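Local coordinates for protein D-ribulose-5-phosphate 3-epimerase, putative (Plasmodium falciparum, PDB 1TQX) that probably catalyses the interconversion of D-ribulose 5-phosphate and D-xylulose 5-phosphate with one divalent metal ion per subunit, zinc in this crystal, at residues I198-G201 with T202-F205; P132-T136 with N137-T141; K60-K63 with S64-F67; A95-D99 with T100-I104. One frame throughout, in Å; residues are numbered along the deposited sequence.

Contact 1 of 4, residues I198-G201 with T202-F205. With SO4 (sulfate ion), chain C.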
loop_
_atom_site.group_PDB
_atom_site.type_symbol
_atom_site.label_atom_id
_atom_site.label_comp_id
_atom_site.label_asym_id
_atom_site.label_seq_id
_atom_site.Cartn_x
_atom_site.Cartn_y
_atom_site.Cartn_z
ATOM N N ILE A 198 -2.167 -5.289 -5.303
ATOM C CA ILE A 198 -1.375 -4.534 -6.264
ATOM C C ILE A 198 -1.616 -3.036 -6.253
ATOM O O ILE A 198 -2.724 -2.579 -6.536
ATOM C CB ILE A 198 -1.658 -5.043 -7.692
ATOM C CG1 ILE A 198 -1.502 -6.569 -7.739
ATOM C CG2 ILE A 198 -0.742 -4.333 -8.693
ATOM C CD1 ILE A 198 -0.122 -7.079 -7.368
ATOM N N VAL A 199 -0.580 -2.268 -5.939
ATOM C CA VAL A 199 -0.703 -0.816 -5.956
ATOM C C VAL A 199 -0.148 -0.348 -7.297
ATOM O O VAL A 199 1.011 -0.611 -7.622
ATOM C CB VAL A 199 0.108 -0.159 -4.817
ATOM C CG1 VAL A 199 0.107 1.359 -4.986
ATOM C CG2 VAL A 199 -0.490 -0.540 -3.471
ATOM N N ALA A 200 -0.968 0.345 -8.076
ATOM C CA ALA A 200 -0.532 0.824 -9.382
ATOM C C ALA A 200 -0.968 2.264 -9.575
ATOM O O ALA A 200 -2.124 2.608 -9.335
ATOM C CB ALA A 200 -1.126 -0.057 -10.489
ATOM N N GLY A 201 -0.039 3.105 -10.012
ATOM C CA GLY A 201 -0.367 4.500 -10.227
ATOM C C GLY A 201 -0.429 4.849 -11.698
ATOM O O GLY A 201 -1.501 4.868 -12.306
ATOM N N THR A 202 0.737 5.118 -12.270
ATOM C CA THR A 202 0.849 5.485 -13.670
ATOM C C THR A 202 0.136 4.543 -14.640
ATOM O O THR A 202 -0.599 4.997 -15.523
ATOM C CB THR A 202 2.328 5.564 -14.092
ATOM O OG1 THR A 202 3.033 6.449 -13.211
ATOM C CG2 THR A 202 2.446 6.079 -15.518
ATOM N N SER A 203 0.343 3.240 -14.471
ATOM C CA SER A 203 -0.249 2.247 -15.367
ATOM C C SER A 203 -1.773 2.237 -15.412
ATOM O O SER A 203 -2.364 1.735 -16.371
ATOM C CB SER A 203 0.268 0.844 -15.024
ATOM O OG SER A 203 -0.284 0.346 -13.821
ATOM N N ILE A 204 -2.411 2.775 -14.376
ATOM C CA ILE A 204 -3.865 2.823 -14.347
ATOM C C ILE A 204 -4.383 4.214 -14.723
ATOM O O ILE A 204 -5.219 4.349 -15.618
ATOM C CB ILE A 204 -4.413 2.417 -12.955
ATOM C CG1 ILE A 204 -4.201 0.913 -12.743
ATOM C CG2 ILE A 204 -5.893 2.756 -12.848
ATOM C CD1 ILE A 204 -4.645 0.401 -11.373
ATOM N N PHE A 205 -3.875 5.252 -14.060
ATOM C CA PHE A 205 -4.341 6.607 -14.345
ATOM C C PHE A 205 -3.920 7.180 -15.699
ATOM O O PHE A 205 -4.482 8.180 -16.147
ATOM C CB PHE A 205 -3.936 7.559 -13.211
ATOM C CG PHE A 205 -4.728 7.350 -11.948
ATOM C CD1 PHE A 205 -4.196 6.639 -10.880
ATOM C CD2 PHE A 205 -6.046 7.813 -11.858
ATOM C CE1 PHE A 205 -4.967 6.382 -9.731
ATOM C CE2 PHE A 205 -6.821 7.560 -10.719
ATOM C CZ PHE A 205 -6.280 6.843 -9.656
HETATM S S SO4 C . 3.857 3.949 -9.930
HETATM O O1 SO4 C . 2.644 3.375 -9.319
HETATM O O2 SO4 C . 4.936 4.002 -8.926
HETATM O O3 SO4 C . 4.298 3.093 -11.037
HETATM O O4 SO4 C . 3.562 5.304 -10.440
HETATM O O HOH W 1 2.063 2.021 -12.170
#

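Contact 2 of 4, residues P132-T136 with N137-T141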
loop_
_atom_site.group_PDB
_atom_site.type_symbol
_atom_site.label_atom_id
_atom_site.label_comp_id
_atom_site.label_asym_id
_atom_site.label_seq_id
_atom_site.Cartn_x
_atom_site.Cartn_y
_atom_site.Cartn_z
ATOM N N PRO A 132 10.033 -11.002 13.742
ATOM C CA PRO A 132 9.532 -10.846 15.113
ATOM C C PRO A 132 8.168 -10.151 15.173
ATOM O O PRO A 132 7.291 -10.536 15.950
ATOM C CB PRO A 132 10.628 -10.026 15.787
ATOM C CG PRO A 132 11.867 -10.471 15.064
ATOM C CD PRO A 132 11.405 -10.481 13.624
ATOM N N ILE A 133 7.987 -9.129 14.344
ATOM C CA ILE A 133 6.729 -8.394 14.321
ATOM C C ILE A 133 5.620 -9.209 13.674
ATOM O O ILE A 133 4.510 -9.298 14.201
ATOM C CB ILE A 133 6.865 -7.079 13.538
ATOM C CG1 ILE A 133 8.024 -6.255 14.098
ATOM C CG2 ILE A 133 5.564 -6.292 13.630
ATOM C CD1 ILE A 133 8.422 -5.082 13.222
ATOM N N LEU A 134 5.929 -9.803 12.527
ATOM C CA LEU A 134 4.953 -10.594 11.797
ATOM C C LEU A 134 4.471 -11.811 12.574
ATOM O O LEU A 134 3.334 -12.244 12.405
ATOM C CB LEU A 134 5.533 -11.032 10.447
ATOM C CG LEU A 134 5.879 -9.888 9.486
ATOM C CD1 LEU A 134 6.436 -10.449 8.184
ATOM C CD2 LEU A 134 4.634 -9.055 9.222
ATOM N N ASP A 135 5.327 -12.362 13.428
ATOM C CA ASP A 135 4.937 -13.535 14.202
ATOM C C ASP A 135 3.865 -13.245 15.254
ATOM O O ASP A 135 3.221 -14.168 15.754
ATOM C CB ASP A 135 6.162 -14.173 14.871
ATOM C CG ASP A 135 7.033 -14.944 13.890
ATOM O OD1 ASP A 135 6.576 -15.224 12.759
ATOM O OD2 ASP A 135 8.176 -15.288 14.255
ATOM N N THR A 136 3.660 -11.970 15.580
ATOM C CA THR A 136 2.659 -11.584 16.576
ATOM C C THR A 136 1.248 -11.609 16.001
ATOM O O THR A 136 0.264 -11.537 16.746
ATOM C CB THR A 136 2.912 -10.165 17.108
ATOM O OG1 THR A 136 2.617 -9.215 16.078
ATOM C CG2 THR A 136 4.360 -10.005 17.534
ATOM N N ASN A 137 1.153 -11.700 14.676
ATOM C CA ASN A 137 -0.134 -11.731 13.981
ATOM C C ASN A 137 -0.878 -10.394 13.997
ATOM O O ASN A 137 -2.043 -10.325 13.610
ATOM C CB ASN A 137 -1.037 -12.816 14.576
ATOM C CG ASN A 137 -0.478 -14.205 14.381
ATOM O OD1 ASN A 137 -0.222 -14.627 13.253
ATOM N ND2 ASN A 137 -0.287 -14.929 15.480
ATOM N N LEU A 138 -0.203 -9.339 14.439
ATOM C CA LEU A 138 -0.811 -8.013 14.499
ATOM C C LEU A 138 -0.836 -7.306 13.145
ATOM O O LEU A 138 -1.599 -6.357 12.948
ATOM C CB LEU A 138 -0.045 -7.138 15.494
ATOM C CG LEU A 138 -0.166 -7.497 16.974
ATOM C CD1 LEU A 138 0.913 -6.786 17.767
ATOM C CD2 LEU A 138 -1.554 -7.118 17.468
ATOM N N ILE A 139 -0.000 -7.769 12.220
ATOM C CA ILE A 139 0.103 -7.162 10.896
ATOM C C ILE A 139 -0.793 -7.816 9.851
ATOM O O ILE A 139 -0.691 -9.010 9.590
ATOM C CB ILE A 139 1.564 -7.208 10.382
ATOM C CG1 ILE A 139 2.509 -6.583 11.416
ATOM C CG2 ILE A 139 1.677 -6.480 9.049
ATOM C CD1 ILE A 139 2.193 -5.143 11.770
ATOM N N ASN A 140 -1.666 -7.016 9.248
ATOM C CA ASN A 140 -2.574 -7.505 8.217
ATOM C C ASN A 140 -1.907 -7.518 6.842
ATOM O O ASN A 140 -2.205 -8.375 6.007
ATOM C CB ASN A 140 -3.811 -6.607 8.133
ATOM C CG ASN A 140 -4.656 -6.649 9.392
ATOM O OD1 ASN A 140 -5.449 -7.571 9.592
ATOM N ND2 ASN A 140 -4.485 -5.652 10.248
ATOM N N THR A 141 -1.006 -6.567 6.615
ATOM C CA THR A 141 -0.349 -6.432 5.320
ATOM C C THR A 141 1.101 -5.969 5.414
ATOM O O THR A 141 1.443 -5.136 6.257
ATOM C CB THR A 141 -1.065 -5.363 4.453
ATOM O OG1 THR A 141 -2.471 -5.635 4.392
ATOM C CG2 THR A 141 -0.479 -5.339 3.037
HETATM O O HOH W 2 1.038 -10.382 11.482
HETATM O O HOH W 3 1.797 -14.109 11.438
#

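Contact 3 of 4, residues K60-K63 with S64-F67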
loop_
_atom_site.group_PDB
_atom_site.type_symbol
_atom_site.label_atom_id
_atom_site.label_comp_id
_atom_site.label_asym_id
_atom_site.label_seq_id
_atom_site.Cartn_x
_atom_site.Cartn_y
_atom_site.Cartn_z
ATOM N N LYS A 60 -16.094 11.688 2.565
ATOM C CA LYS A 60 -17.443 12.217 2.450
ATOM C C LYS A 60 -18.070 11.901 1.085
ATOM O O LYS A 60 -19.298 11.834 0.955
ATOM C CB LYS A 60 -17.412 13.737 2.659
ATOM C CG LYS A 60 -18.771 14.412 2.596
ATOM C CD LYS A 60 -18.670 15.935 2.413
ATOM C CE LYS A 60 -18.113 16.657 3.635
ATOM N NZ LYS A 60 -16.687 16.329 3.911
ATOM N N TYR A 61 -17.231 11.678 0.074
ATOM C CA TYR A 61 -17.725 11.431 -1.279
ATOM C C TYR A 61 -17.578 10.023 -1.846
ATOM O O TYR A 61 -17.931 9.784 -3.001
ATOM C CB TYR A 61 -17.070 12.435 -2.234
ATOM C CG TYR A 61 -17.221 13.866 -1.777
ATOM C CD1 TYR A 61 -16.172 14.533 -1.143
ATOM C CD2 TYR A 61 -18.426 14.545 -1.942
ATOM C CE1 TYR A 61 -16.324 15.846 -0.685
ATOM C CE2 TYR A 61 -18.588 15.855 -1.486
ATOM C CZ TYR A 61 -17.539 16.499 -0.862
ATOM O OH TYR A 61 -17.704 17.794 -0.422
ATOM N N THR A 62 -17.064 9.095 -1.049
ATOM C CA THR A 62 -16.892 7.725 -1.516
ATOM C C THR A 62 -17.969 6.817 -0.948
ATOM O O THR A 62 -18.738 7.219 -0.070
ATOM C CB THR A 62 -15.519 7.157 -1.109
ATOM O OG1 THR A 62 -15.384 7.207 0.319
ATOM C CG2 THR A 62 -14.395 7.959 -1.754
ATOM N N LYS A 63 -18.021 5.590 -1.451
ATOM C CA LYS A 63 -19.009 4.634 -0.985
ATOM C C LYS A 63 -18.366 3.432 -0.313
ATOM O O LYS A 63 -18.003 3.492 0.859
ATOM C CB LYS A 63 -19.895 4.194 -2.154
ATOM C CG LYS A 63 -20.800 5.313 -2.654
ATOM C CD LYS A 63 -21.670 4.894 -3.830
ATOM C CE LYS A 63 -20.839 4.665 -5.082
ATOM N NZ LYS A 63 -21.696 4.422 -6.275
ATOM N N SER A 64 -18.204 2.347 -1.058
ATOM C CA SER A 64 -17.626 1.131 -0.498
ATOM C C SER A 64 -16.106 1.003 -0.567
ATOM O O SER A 64 -15.532 0.183 0.143
ATOM C CB SER A 64 -18.241 -0.096 -1.180
ATOM O OG SER A 64 -19.644 -0.130 -1.007
ATOM N N ILE A 65 -15.445 1.809 -1.392
ATOM C CA ILE A 65 -14.001 1.666 -1.525
ATOM C C ILE A 65 -13.210 1.775 -0.211
ATOM O O ILE A 65 -13.419 2.680 0.594
ATOM C CB ILE A 65 -13.451 2.636 -2.604
ATOM C CG1 ILE A 65 -12.115 2.103 -3.129
ATOM C CG2 ILE A 65 -13.305 4.045 -2.038
ATOM C CD1 ILE A 65 -11.721 2.652 -4.499
ATOM N N PHE A 66 -12.312 0.809 -0.018
ATOM C CA PHE A 66 -11.443 0.656 1.157
ATOM C C PHE A 66 -10.315 1.702 1.165
ATOM O O PHE A 66 -9.574 1.823 0.191
ATOM C CB PHE A 66 -10.864 -0.763 1.093
ATOM C CG PHE A 66 -10.057 -1.187 2.291
ATOM C CD1 PHE A 66 -10.606 -2.049 3.241
ATOM C CD2 PHE A 66 -8.708 -0.853 2.396
ATOM C CE1 PHE A 66 -9.821 -2.586 4.268
ATOM C CE2 PHE A 66 -7.910 -1.383 3.422
ATOM C CZ PHE A 66 -8.470 -2.253 4.355
ATOM N N PHE A 67 -10.186 2.440 2.266
ATOM C CA PHE A 67 -9.152 3.465 2.383
ATOM C C PHE A 67 -7.831 2.883 2.881
ATOM O O PHE A 67 -7.683 2.555 4.061
ATOM C CB PHE A 67 -9.627 4.589 3.321
ATOM C CG PHE A 67 -10.419 5.674 2.626
ATOM C CD1 PHE A 67 -11.428 5.363 1.711
ATOM C CD2 PHE A 67 -10.168 7.015 2.908
ATOM C CE1 PHE A 67 -12.169 6.382 1.091
ATOM C CE2 PHE A 67 -10.906 8.038 2.293
ATOM C CZ PHE A 67 -11.904 7.719 1.387
HETATM O O HOH W 4 -15.241 4.612 1.223
#

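Contact 4 of 4, residues A95-D99 with T100-I104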
loop_
_atom_site.group_PDB
_atom_site.type_symbol
_atom_site.label_atom_id
_atom_site.label_comp_id
_atom_site.label_asym_id
_atom_site.label_seq_id
_atom_site.Cartn_x
_atom_site.Cartn_y
_atom_site.Cartn_z
ATOM N N ALA A 95 10.720 4.085 9.806
ATOM C CA ALA A 95 10.285 5.287 10.511
ATOM C C ALA A 95 10.431 5.113 12.024
ATOM O O ALA A 95 10.558 6.095 12.758
ATOM C CB ALA A 95 8.833 5.610 10.153
ATOM N N LEU A 96 10.401 3.865 12.482
ATOM C CA LEU A 96 10.550 3.558 13.900
ATOM C C LEU A 96 11.928 2.965 14.180
ATOM O O LEU A 96 12.088 2.129 15.071
ATOM C CB LEU A 96 9.459 2.582 14.359
ATOM C CG LEU A 96 8.135 3.219 14.789
ATOM C CD1 LEU A 96 7.616 4.106 13.676
ATOM C CD2 LEU A 96 7.114 2.137 15.139
ATOM N N ASN A 97 12.914 3.395 13.400
ATOM C CA ASN A 97 14.291 2.944 13.564
ATOM C C ASN A 97 14.478 1.427 13.564
ATOM O O ASN A 97 15.368 0.898 14.234
ATOM C CB ASN A 97 14.871 3.549 14.846
ATOM C CG ASN A 97 14.973 5.062 14.775
ATOM O OD1 ASN A 97 15.129 5.737 15.794
ATOM N ND2 ASN A 97 14.896 5.601 13.566
ATOM N N GLU A 98 13.633 0.733 12.811
ATOM C CA GLU A 98 13.720 -0.713 12.688
ATOM C C GLU A 98 13.739 -1.507 13.994
ATOM O O GLU A 98 14.339 -2.579 14.061
ATOM C CB GLU A 98 14.951 -1.083 11.851
ATOM C CG GLU A 98 14.865 -0.602 10.408
ATOM C CD GLU A 98 16.040 -1.047 9.560
ATOM O OE1 GLU A 98 16.588 -2.136 9.821
ATOM O OE2 GLU A 98 16.400 -0.315 8.616
ATOM N N ASP A 99 13.098 -1.006 15.042
ATOM C CA ASP A 99 13.102 -1.793 16.261
ATOM C C ASP A 99 11.726 -2.410 16.500
ATOM O O ASP A 99 10.702 -1.726 16.575
ATOM C CB ASP A 99 13.599 -0.971 17.455
ATOM C CG ASP A 99 12.522 -0.175 18.107
ATOM O OD1 ASP A 99 11.941 0.694 17.425
ATOM O OD2 ASP A 99 12.264 -0.422 19.306
ATOM N N THR A 100 11.737 -3.735 16.567
ATOM C CA THR A 100 10.551 -4.562 16.750
ATOM C C THR A 100 9.570 -4.150 17.843
ATOM O O THR A 100 8.359 -4.111 17.610
ATOM C CB THR A 100 10.970 -6.026 16.997
ATOM O OG1 THR A 100 11.708 -6.500 15.866
ATOM C CG2 THR A 100 9.746 -6.910 17.205
ATOM N N GLU A 101 10.079 -3.856 19.034
ATOM C CA GLU A 101 9.209 -3.476 20.139
ATOM C C GLU A 101 8.369 -2.240 19.840
ATOM O O GLU A 101 7.172 -2.215 20.130
ATOM C CB GLU A 101 10.035 -3.260 21.410
ATOM C CG GLU A 101 10.725 -4.527 21.891
ATOM C CD GLU A 101 9.743 -5.630 22.247
ATOM O OE1 GLU A 101 10.189 -6.774 22.472
ATOM O OE2 GLU A 101 8.524 -5.357 22.310
ATOM N N ARG A 102 8.985 -1.216 19.259
ATOM C CA ARG A 102 8.247 0.000 18.934
ATOM C C ARG A 102 7.196 -0.271 17.868
ATOM O O ARG A 102 6.093 0.272 17.923
ATOM C CB ARG A 102 9.195 1.099 18.454
ATOM C CG ARG A 102 10.028 1.736 19.558
ATOM C CD ARG A 102 10.813 2.918 19.023
ATOM N NE ARG A 102 9.936 3.962 18.499
ATOM C CZ ARG A 102 10.341 4.950 17.707
ATOM N NH1 ARG A 102 11.615 5.031 17.343
ATOM N NH2 ARG A 102 9.474 5.855 17.274
ATOM N N CYS A 103 7.541 -1.109 16.895
ATOM C CA CYS A 103 6.609 -1.448 15.825
ATOM C C CYS A 103 5.436 -2.259 16.374
ATOM O O CYS A 103 4.285 -2.050 15.982
ATOM C CB CYS A 103 7.326 -2.229 14.719
ATOM S SG CYS A 103 8.508 -1.215 13.762
ATOM N N ILE A 104 5.727 -3.186 17.279
ATOM C CA ILE A 104 4.673 -3.996 17.875
ATOM C C ILE A 104 3.682 -3.105 18.631
ATOM O O ILE A 104 2.471 -3.300 18.543
ATOM C CB ILE A 104 5.258 -5.049 18.841
ATOM C CG1 ILE A 104 6.025 -6.112 18.046
ATOM C CG2 ILE A 104 4.141 -5.703 19.646
ATOM C CD1 ILE A 104 6.753 -7.123 18.910
HETATM O O HOH W 5 11.805 6.944 15.229
HETATM O O HOH W 6 14.151 4.137 18.176
#

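Contact 1 of 4, residues I198-G201 with T202-F205
G201 meets the first turn of helix 202-205 through its carbonyl oxygen, which two backbone amides share. F205 N reaches G201 O at 3.0 Å, nearly in line with the C=O bond. I204 N, at 3.1 Å from the same G201 O, comes from well above the carbonyl plane. G201 is thus the N-cap residue, and the edge of the F205 ring lies beside the same oxygen, CD1 3.5 Å from G201 O. Beside these bonds A200 CB touches I204 CD1 at 3.7 Å and also meets S203 OG, a hydroxyl satisfied elsewhere by the carbonyl of L182.

The N-H groups at the start of the helix help to hold a sulfate, probably from the crystallisation liquor. T202 OG1, placed beside its own backbone N (chi1 -54°), donates to sulfate O4 at 3.0 Å. G201 N gives a weak bond to O1 and T202 N a weak one to O4. A water accepts from S203 N and donates to sulfate O3 at 2.7 Å, while G153 N holds the anion from a separate loop.

Helices 20-29 and 210-223 and strand 7-10 pack on I204, and M217 of helix 210-223 also covers A200. An anion held at the start of a helix by amides and one hydroxyl is characteristic of phosphate sites in TIM barrels. Since G201 and T202 are predicted to bind substrate, the sulfate probably marks where the sugar phosphate would sit, with the helix dipole likely helping to stabilise its charge.

Contact 2 of 4, residues P132-T136 with N137-T141
I139 sets its branched side chain against two residues of the preceding helix end, I133 and L134. Its CG1 meets I133 CG2 at 3.8 Å, while its CB lies 3.8 Å from L134 CD2; both pairs cross obliquely. Because I139 CG1 stands beside its own backbone N (chi1 -54°), it lies within contact of both I133 CG2 and L134 CD2.

T136 works within the turn itself. Its OG1, folded back between its backbone N and carbonyl carbon (chi1 70°), donates to I133 O at 2.7 Å in the carbonyl plane. The same I133 O also takes T136 N. In return OG1 accepts L138 N at 3.3 Å, and the L138 side chain lies against this hydroxyl, CD1 being 3.4 Å from T136 OG1. One hydroxyl therefore links the carbonyl of I133 to the amide of L138.

The reversal itself is a type I turn from L134 to N137, closed by N137 N on L134 O at 3.2 Å, from above the carbonyl plane. N137 then leaves helical geometry with positive phi. Two waters also donate to L134 O, one tying it to I139 O and the other to N137 OD1.

The piece joins helix 131-134 to barrel strand 141-145. I133 packs on T100 and C103 of helix 100-111, and I139 rests on C117 and I119 of strand 116-121.

Contact 3 of 4, residues K60-K63 with S64-F67
T62 is the first residue of its segment to engage the chain beyond the bend, and it meets both I65 and F67. Its CB lies 3.9 Å from I65 CG2. The hydroxyl, held between the backbone N and the carbonyl carbon (chi1 58°), stands 3.4 Å from F67 CE1 in an oblique approach to the ring. The methyl CG2 instead meets the ring at its edge and in its plane, 3.9 Å from CE1. The side chains of T62 and F67 come at each other from opposite directions.

The same hydroxyl grips a water: T62 OG1 donates to it at 2.8 Å. The water spends its own hydrogens on two carbonyls, K63 O at 3.0 Å and I65 O at 2.7 Å. No direct hydrogen bond joins the two segments, and this single water bridges the inside of the bend. The carbonyl of K59 is a weak, competing acceptor for the T62 hydroxyl hydrogen.

At K63 the chain turns sharply, and the lysine tail leads away from the contact. Its backbone N and that of I65 both donate to E28 OE2 on helix 20-29, so one carboxylate oxygen holds the amides on the two sides of S64. Helix 52-58 lends I55 and L58 to the F67 ring.

This is the loop by which a helix returns to the next strand of the barrel, here strand 66-72. The water serves K63 O and I65 O, and E28 serves K63 N and I65 N, which implies that the bend keeps its shape partly through these outside partners, while I65 and F67 pack against I35 of strand 34-40.

Contact 4 of 4, residues A95-D99 with T100-I104
D99 is the N-cap residue of helix 100-111, meeting C103 and R102. C103 N donates to D99 O at 3.2 Å, in the carbonyl plane, which is the first regular helical bond. The carboxylate adds the capping bond, a weak one, from R102 N to D99 OD2 at 3.4 Å. It reaches there because CG of D99 lies between the backbone N and the carbonyl carbon (chi1 86°), which turns the carboxylate toward the amides at the helix start. A helix N-terminus would probably stabilise its negative charge.

R102 returns over the same carboxylate at about a right angle, its CB, CG and CD all about 3.0 Å from D99 OD1. The ion pair between D99 OD1 and R102 NE is long, 4.0 Å; the carboxylate and guanidinium planes stand 42° apart. A bend at chi3 carries the guanidinium back toward the type I' turn of L96 to D99. There NH1 gives in-plane bonds to two waters. One lies 2.9 Å from R102 NH1 and also donates to A95 O. The other, 2.8 Å from R102 NH1, also donates to N97 OD1. The arginine ties the helix to the loop through solvent, with the N97 amide turned almost perpendicular to the guanidinium plane.

Packing closes the inner side, where F91 of strand 88-92 touches both L96 and C103. L96 lies under the guanidinium, its CG 3.7 Å from the plane and offset toward the rim. Farther along, L96 CD2 meets the sulfur of C103, 3.9 Å from SG.

In the fold
All four contacts are turns of one TIM barrel, and along the chain they run contact 3, contact 4, contact 2, contact 1. Contacts 2 and 4 are neighbours, their centres 12 Å apart, and touch where I133 CD1 packs on C103 CB at 3.4 Å. Contact 1 stands across the chain's centre from both, its centre 27 Å from that of contact 2 and 29 Å from that of contact 4. Contacts 1, 2 and 3 reach strands of the one parallel sheet. Contact 1, at the C-terminal end of a strand, lies at the substrate end of the barrel, as in TIM barrels, and holds predicted substrate-binding residues; contacts 2 and 3 are helix-to-strand returns at the far end.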